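Local coordinates for protein putative hydrolase (Campylobacter jejuni, PDB 3D6L) that acts as a hexameric hot dog fold thioesterase and probably hydrolyses long-chain fatty acyl-CoA, at residues A36-A40 with C71-V75; R42-P46 with L128-H132; T81-V85 with V110-S114. All coordinates share one frame; numbering follows the deposited sequence.

Contact 1 (A36-A40 with C71-V75); sequences AGAIA and CYSKV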
loop_
_atom_site.group_PDB
_atom_site.type_symbol
_atom_site.label_atom_id
_atom_site.label_comp_id
_atom_site.label_asym_id
_atom_site.label_seq_id
_atom_site.Cartn_x
_atom_site.Cartn_y
_atom_site.Cartn_z
ATOM N N ALA A 36 3.211 -18.595 0.549
ATOM C CA ALA A 36 3.267 -19.799 -0.294
ATOM C C ALA A 36 3.519 -21.058 0.530
ATOM O O ALA A 36 2.913 -22.098 0.274
ATOM C CB ALA A 36 4.327 -19.656 -1.360
ATOM N N GLY A 37 4.410 -20.957 1.518
ATOM C CA GLY A 37 4.671 -22.060 2.437
ATOM C C GLY A 37 3.419 -22.434 3.205
ATOM O O GLY A 37 3.123 -23.613 3.381
ATOM N N ALA A 38 2.675 -21.421 3.648
ATOM C CA ALA A 38 1.468 -21.620 4.448
ATOM C C ALA A 38 0.396 -22.414 3.695
ATOM O O ALA A 38 -0.229 -23.327 4.265
ATOM C CB ALA A 38 0.922 -20.288 4.914
ATOM N N ILE A 39 0.193 -22.076 2.419
ATOM C CA ILE A 39 -0.733 -22.813 1.554
ATOM C C ILE A 39 -0.362 -24.294 1.499
ATOM O O ILE A 39 -1.244 -25.161 1.518
ATOM C CB ILE A 39 -0.763 -22.236 0.113
ATOM C CG1 ILE A 39 -1.450 -20.870 0.102
ATOM C CG2 ILE A 39 -1.487 -23.198 -0.858
ATOM C CD1 ILE A 39 -1.172 -20.077 -1.139
ATOM N N ALA A 40 0.941 -24.571 1.433
ATOM C CA ALA A 40 1.447 -25.940 1.384
ATOM C C ALA A 40 1.240 -26.648 2.713
ATOM O O ALA A 40 0.822 -27.805 2.738
ATOM C CB ALA A 40 2.913 -25.966 0.989
ATOM N N CYS A 71 6.211 -19.180 -6.638
ATOM C CA CYS A 71 6.665 -19.785 -5.400
ATOM C C CYS A 71 6.203 -21.221 -5.349
ATOM O O CYS A 71 4.999 -21.500 -5.292
ATOM C CB CYS A 71 6.111 -19.041 -4.185
ATOM S SG CYS A 71 6.513 -17.298 -4.114
ATOM N N TYR A 72 7.181 -22.117 -5.359
ATOM C CA TYR A 72 6.955 -23.543 -5.271
ATOM C C TYR A 72 7.235 -24.013 -3.859
ATOM O O TYR A 72 8.079 -23.448 -3.163
ATOM C CB TYR A 72 7.879 -24.269 -6.238
ATOM C CG TYR A 72 7.667 -23.891 -7.681
ATOM C CD1 TYR A 72 8.319 -22.786 -8.239
ATOM C CD2 TYR A 72 6.811 -24.644 -8.499
ATOM C CE1 TYR A 72 8.126 -22.439 -9.576
ATOM C CE2 TYR A 72 6.615 -24.309 -9.843
ATOM C CZ TYR A 72 7.273 -23.205 -10.369
ATOM O OH TYR A 72 7.084 -22.871 -11.689
ATOM N N SER A 73 6.539 -25.065 -3.450
ATOM C CA SER A 73 6.650 -25.581 -2.098
ATOM C C SER A 73 6.753 -27.089 -2.055
ATOM O O SER A 73 6.099 -27.792 -2.832
ATOM C CB SER A 73 5.451 -25.142 -1.283
ATOM O OG SER A 73 5.370 -23.729 -1.287
ATOM N N LYS A 74 7.599 -27.581 -1.154
ATOM C CA LYS A 74 7.604 -28.990 -0.813
ATOM C C LYS A 74 7.607 -29.176 0.703
ATOM O O LYS A 74 8.526 -28.733 1.398
ATOM C CB LYS A 74 8.785 -29.720 -1.464
ATOM C CG LYS A 74 8.724 -31.236 -1.264
ATOM C CD LYS A 74 9.697 -31.985 -2.153
ATOM C CE LYS A 74 9.868 -33.428 -1.671
ATOM N NZ LYS A 74 8.634 -34.261 -1.844
ATOM N N VAL A 75 6.565 -29.827 1.210
ATOM C CA VAL A 75 6.536 -30.215 2.609
ATOM C C VAL A 75 7.638 -31.236 2.806
ATOM O O VAL A 75 7.648 -32.296 2.193
ATOM C CB VAL A 75 5.181 -30.783 3.037
ATOM C CG1 VAL A 75 5.217 -31.199 4.507
ATOM C CG2 VAL A 75 4.087 -29.754 2.800
#
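Ser73 meets Ala36 and Ala40 through two different atoms, and its first torsion (chi1 -58°) sorts them: OG lies beside the backbone N, opposite the carbonyl carbon, and reaches back to the helix. There it gives a weak hydrogen bond, 3.3 Å from Ser73 OG to Ala36 O. The same carbonyl also accepts the weak helical bond from Ala40 N, so the strand hydroxyl acts as a second donor to an oxygen already used within the helix. Ser73 CB rests on the methyl of Ala40, with 3.5 Å between Ser73 CB and Ala40 CB. One turn earlier, Ala36 CB packs against Cys71 CB at 3.4 Å. Val75 closes the row: with CG1 anti to the backbone N (chi1 179°), it is CG2 that approaches the helix, 3.8 Å from Ala40 O. Small side chains let the axes of the two short segments come within 7.9 Å, running in roughly the same direction at 41°. Leu9 of strand 9-12 touches both Cys71 and Ile39, and Ile39 packs on Ile68 of a second subunit. This is the central packing of the hot dog fold, in which the long helix 26-42 is the sausage and the antiparallel sheet is the bun.

Contact 2 (R42-P46 with L128-H132); sequences RELSP and LKRIH
The His132 imidazole and the Glu43 carboxylate have planes 10° apart, although the two side chains cross at about a right angle. The carboxylate lies beyond the NE2 side of the ring and out of its plane, so the two groups are not stacked. Glu43 CG is anti to its carbonyl carbon (chi1 -79°) and the chain is extended beyond it, which carries the carboxylate past the ring. Glu43 OE2 is 3.6 Å from His132 NE2, too long for a hydrogen bond. The Leu128 carbonyl stands at the ND1 edge, with its carbon in the ring plane. His132 ND1 donates to Leu128 O over 2.7 Å at an N-H...O angle of 152°; this bond, made inside the C-terminal segment, fixes the rotation of the imidazole. Glu43 O and Leu44 CG approach the ring obliquely, with Glu43 O 3.3 Å from His132 CE1 and Leu44 CG 4.0 Å from His132 ND1.

The leucines interlock beside this polar group. Leu44 CD2 sits against the short helix at Leu128, 3.5 Å from Leu128 O and 3.9 Å from Leu128 CB. In return Leu128 sends CD1 to the backbone of the loop, 3.4 Å from Leu44 O, and the same methyl meets Pro46 CD at 4.1 Å. Val75 and Val78 of strand 68-78 and Ile124 also touch Leu44. Lys129 lends its aliphatic CG to Leu44 CD2, while its NZ is bonded to the carbonyl of Gly79.

The contact thus seats the C-terminal turn on the loop after helix 26-42, chiefly by apolar packing. NE2 is the ring nitrogen nearer Glu43, and the carboxylate could at most modestly favour a proton there, a loose electrostatic attraction at the partly exposed side of an otherwise apolar joint.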
loop_
_atom_site.group_PDB
_atom_site.type_symbol
_atom_site.label_atom_id
_atom_site.label_comp_id
_atom_site.label_asym_id
_atom_site.label_seq_id
_atom_site.Cartn_x
_atom_site.Cartn_y
_atom_site.Cartn_z
ATOM N N ARG A 42 -1.000 -25.908 5.043
ATOM C CA ARG A 42 -2.434 -26.095 5.291
ATOM C C ARG A 42 -3.033 -27.344 4.619
ATOM O O ARG A 42 -4.096 -27.805 5.025
ATOM C CB ARG A 42 -3.239 -24.843 4.933
ATOM C CG ARG A 42 -3.313 -23.817 6.056
ATOM C CD ARG A 42 -4.387 -22.755 5.797
ATOM N NE ARG A 42 -4.185 -22.085 4.510
ATOM C CZ ARG A 42 -3.393 -21.028 4.309
ATOM N NH1 ARG A 42 -2.716 -20.479 5.316
ATOM N NH2 ARG A 42 -3.287 -20.509 3.085
ATOM N N GLU A 43 -2.358 -27.893 3.608
ATOM C CA GLU A 43 -2.720 -29.217 3.086
ATOM C C GLU A 43 -2.694 -30.296 4.183
ATOM O O GLU A 43 -3.358 -31.340 4.069
ATOM C CB GLU A 43 -1.786 -29.631 1.954
ATOM C CG GLU A 43 -2.110 -28.999 0.613
ATOM C CD GLU A 43 -0.988 -29.183 -0.402
ATOM O OE1 GLU A 43 -1.095 -28.609 -1.515
ATOM O OE2 GLU A 43 0.010 -29.886 -0.080
ATOM N N LEU A 44 -1.920 -30.041 5.236
ATOM C CA LEU A 44 -1.866 -30.928 6.389
ATOM C C LEU A 44 -2.650 -30.380 7.570
ATOM O O LEU A 44 -2.806 -31.060 8.581
ATOM C CB LEU A 44 -0.414 -31.198 6.779
ATOM C CG LEU A 44 0.233 -32.269 5.907
ATOM C CD1 LEU A 44 1.685 -31.945 5.648
ATOM C CD2 LEU A 44 0.078 -33.626 6.550
ATOM N N SER A 45 -3.151 -29.155 7.422
ATOM C CA SER A 45 -3.859 -28.452 8.484
ATOM C C SER A 45 -4.747 -27.358 7.890
ATOM O O SER A 45 -4.412 -26.169 7.976
ATOM C CB SER A 45 -2.854 -27.847 9.464
ATOM O OG SER A 45 -3.495 -27.026 10.421
ATOM N N PRO A 46 -5.895 -27.755 7.304
ATOM C CA PRO A 46 -6.768 -26.913 6.471
ATOM C C PRO A 46 -7.207 -25.569 7.070
ATOM O O PRO A 46 -7.194 -24.560 6.352
ATOM C CB PRO A 46 -7.981 -27.813 6.221
ATOM C CG PRO A 46 -7.439 -29.204 6.339
ATOM C CD PRO A 46 -6.432 -29.121 7.440
ATOM N N LEU A 128 -3.983 -37.272 6.829
ATOM C CA LEU A 128 -3.378 -36.273 5.957
ATOM C C LEU A 128 -1.880 -36.504 5.834
ATOM O O LEU A 128 -1.295 -36.264 4.775
ATOM C CB LEU A 128 -3.663 -34.861 6.463
ATOM C CG LEU A 128 -5.119 -34.387 6.481
ATOM C CD1 LEU A 128 -5.189 -33.007 7.103
ATOM C CD2 LEU A 128 -5.754 -34.391 5.095
ATOM N N LYS A 129 -1.268 -36.975 6.919
ATOM C CA LYS A 129 0.126 -37.406 6.892
ATOM C C LYS A 129 0.308 -38.577 5.937
ATOM O O LYS A 129 1.262 -38.585 5.162
ATOM C CB LYS A 129 0.621 -37.794 8.285
ATOM C CG LYS A 129 0.773 -36.639 9.245
ATOM C CD LYS A 129 1.643 -37.055 10.410
ATOM C CE LYS A 129 1.314 -36.270 11.664
ATOM N NZ LYS A 129 2.054 -36.810 12.835
ATOM N N ARG A 130 -0.608 -39.551 5.988
ATOM C CA ARG A 130 -0.555 -40.729 5.111
ATOM C C ARG A 130 -0.663 -40.372 3.629
ATOM O O ARG A 130 0.098 -40.894 2.816
ATOM C CB ARG A 130 -1.626 -41.765 5.478
ATOM C CG ARG A 130 -1.226 -42.725 6.601
ATOM C CD ARG A 130 -2.147 -43.954 6.679
ATOM N NE ARG A 130 -3.560 -43.590 6.803
ATOM C CZ ARG A 130 -4.185 -43.308 7.945
ATOM N NH1 ARG A 130 -3.534 -43.346 9.101
ATOM N NH2 ARG A 130 -5.474 -42.982 7.930
ATOM N N ILE A 131 -1.594 -39.483 3.280
ATOM C CA ILE A 131 -1.784 -39.099 1.875
ATOM C C ILE A 131 -0.712 -38.141 1.346
ATOM O O ILE A 131 -0.713 -37.801 0.158
ATOM C CB ILE A 131 -3.215 -38.551 1.563
ATOM C CG1 ILE A 131 -3.554 -37.330 2.414
ATOM C CG2 ILE A 131 -4.256 -39.644 1.741
ATOM C CD1 ILE A 131 -4.848 -36.647 2.010
ATOM N N HIS A 132 0.191 -37.713 2.229
ATOM C CA HIS A 132 1.309 -36.840 1.853
ATOM C C HIS A 132 2.678 -37.523 2.010
ATOM O O HIS A 132 3.725 -36.876 1.925
ATOM C CB HIS A 132 1.249 -35.513 2.628
ATOM C CG HIS A 132 0.176 -34.585 2.147
ATOM N ND1 HIS A 132 -1.015 -34.407 2.820
ATOM C CD2 HIS A 132 0.107 -33.796 1.047
ATOM C CE1 HIS A 132 -1.770 -33.547 2.159
ATOM N NE2 HIS A 132 -1.111 -33.158 1.082
#

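Contact 3 (T81-V85 with V110-S114); sequences TSISV and VTYVS
Ile83 and Tyr112 form a hydrogen-bonded pair in the antiparallel beta hairpin of strands 82-94 and 100-115, part of the hot dog sheet. Their two bonds are Ile83 N to Tyr112 O, 2.7 Å, and Tyr112 N to Ile83 O, 2.9 Å. A second reciprocal pair follows at Val85 and Val110, and Ser114 N to Thr81 O, 2.7 Å, continues the ladder where the first strand begins. Between them Ser82-Val113 and Ser84-Thr111 are non-hydrogen-bonded pairs, with alpha-carbon C-H groups directed at carbonyls, as in Ser82 CA to Tyr112 O at 3.2 Å.

The two faces differ. Ser82, Ser84, Thr111 and Val113 share one; there Ser84 OG and Thr111 OG1 are 3.6 Å apart. Ile83, Val85, Val110 and Tyr112 occupy the other, which looks to helix 26-42. Tyr112 leans along the sheet with CG beside its backbone N (chi1 -57°), bringing CE1 to 4.0 Å from Val85 CG2, the two side chains crossing at a slant, while Ile83 O lies near the ring plane at its edge. Strand 48-58 borders strand 100-115 through Val50 and Thr51, and Ala38 and Ala41 of the helix pack on the tyrosine, whose OH is hydrogen-bonded to the backbone carbonyl oxygen of Asp34.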
loop_
_atom_site.group_PDB
_atom_site.type_symbol
_atom_site.label_atom_id
_atom_site.label_comp_id
_atom_site.label_asym_id
_atom_site.label_seq_id
_atom_site.Cartn_x
_atom_site.Cartn_y
_atom_site.Cartn_z
ATOM N N THR A 81 2.660 -31.495 15.614
ATOM C CA THR A 81 1.939 -30.262 15.254
ATOM C C THR A 81 2.681 -29.371 14.237
ATOM O O THR A 81 2.085 -28.447 13.669
ATOM C CB THR A 81 1.610 -29.385 16.492
ATOM O OG1 THR A 81 2.816 -29.091 17.201
ATOM C CG2 THR A 81 0.628 -30.079 17.423
ATOM N N SER A 82 3.969 -29.634 14.009
ATOM C CA SER A 82 4.784 -28.739 13.187
ATOM C C SER A 82 4.892 -29.223 11.742
ATOM O O SER A 82 4.792 -30.418 11.486
ATOM C CB SER A 82 6.174 -28.556 13.797
ATOM O OG SER A 82 6.976 -29.710 13.587
ATOM N N ILE A 83 5.101 -28.283 10.814
ATOM C CA ILE A 83 5.197 -28.576 9.382
ATOM C C ILE A 83 6.321 -27.776 8.706
ATOM O O ILE A 83 6.279 -26.543 8.669
ATOM C CB ILE A 83 3.858 -28.275 8.640
ATOM C CG1 ILE A 83 2.660 -28.889 9.377
ATOM C CG2 ILE A 83 3.925 -28.745 7.185
ATOM C CD1 ILE A 83 1.314 -28.265 9.026
ATOM N N SER A 84 7.306 -28.480 8.150
ATOM C CA SER A 84 8.417 -27.837 7.451
ATOM C C SER A 84 8.233 -27.817 5.945
ATOM O O SER A 84 7.836 -28.817 5.333
ATOM C CB SER A 84 9.734 -28.508 7.795
ATOM O OG SER A 84 9.949 -28.439 9.191
ATOM N N VAL A 85 8.537 -26.670 5.349
ATOM C CA VAL A 85 8.284 -26.463 3.938
ATOM C C VAL A 85 9.496 -25.831 3.287
ATOM O O VAL A 85 9.993 -24.805 3.753
ATOM C CB VAL A 85 7.030 -25.572 3.708
ATOM C CG1 VAL A 85 6.764 -25.378 2.224
ATOM C CG2 VAL A 85 5.796 -26.175 4.382
ATOM N N VAL A 110 10.721 -22.964 5.776
ATOM C CA VAL A 110 9.803 -22.325 6.723
ATOM C C VAL A 110 9.102 -23.389 7.559
ATOM O O VAL A 110 8.749 -24.450 7.040
ATOM C CB VAL A 110 8.718 -21.456 5.988
ATOM C CG1 VAL A 110 8.111 -20.444 6.939
ATOM C CG2 VAL A 110 9.302 -20.736 4.766
ATOM N N THR A 111 8.881 -23.102 8.841
ATOM C CA THR A 111 8.154 -24.030 9.706
ATOM C C THR A 111 6.878 -23.402 10.269
ATOM O O THR A 111 6.869 -22.247 10.705
ATOM C CB THR A 111 9.049 -24.608 10.842
ATOM O OG1 THR A 111 10.292 -25.067 10.290
ATOM C CG2 THR A 111 8.365 -25.785 11.543
ATOM N N TYR A 112 5.807 -24.186 10.243
ATOM C CA TYR A 112 4.487 -23.760 10.676
ATOM C C TYR A 112 3.998 -24.698 11.767
ATOM O O TYR A 112 4.441 -25.845 11.848
ATOM C CB TYR A 112 3.506 -23.778 9.488
ATOM C CG TYR A 112 3.965 -22.926 8.326
ATOM C CD1 TYR A 112 4.783 -23.452 7.325
ATOM C CD2 TYR A 112 3.601 -21.582 8.243
ATOM C CE1 TYR A 112 5.223 -22.658 6.258
ATOM C CE2 TYR A 112 4.032 -20.779 7.190
ATOM C CZ TYR A 112 4.841 -21.317 6.201
ATOM O OH TYR A 112 5.269 -20.508 5.169
ATOM N N VAL A 113 3.103 -24.206 12.615
ATOM C CA VAL A 113 2.421 -25.064 13.565
ATOM C C VAL A 113 0.959 -25.163 13.134
ATOM O O VAL A 113 0.359 -24.173 12.720
ATOM C CB VAL A 113 2.574 -24.565 15.030
ATOM C CG1 VAL A 113 1.909 -23.205 15.228
ATOM C CG2 VAL A 113 2.002 -25.574 16.013
ATOM N N SER A 114 0.402 -26.366 13.201
ATOM C CA SER A 114 -0.997 -26.563 12.855
ATOM C C SER A 114 -1.857 -26.187 14.065
ATOM O O SER A 114 -1.661 -26.713 15.159
ATOM C CB SER A 114 -1.231 -28.005 12.422
ATOM O OG SER A 114 -2.119 -28.675 13.287
#

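How the contacts relate
From the N terminus, contact 1 opens on helix 26-42 at residues 36-40, and contact 2 opens just beyond, in the loop at 42-46. Contact 1 closes first, at 71-75, so the two cross. Contact 3 then opens at 81-85 and closes at 110-114, in series after contact 1 and nested within the long loop that contact 2 completes at 128-132. Helix and sheet are joined by contact 1, neighbouring strands by contact 3, and the C-terminal turn to the loop after helix 26-42 by contact 2. They also touch one another: Val75 CG1 meets Leu44 CD1 at 3.8 Å, Ser73 CB meets Val85 CG1 at 3.8 Å, and Leu44 CB meets Ile83 CD1 at 4.1 Å.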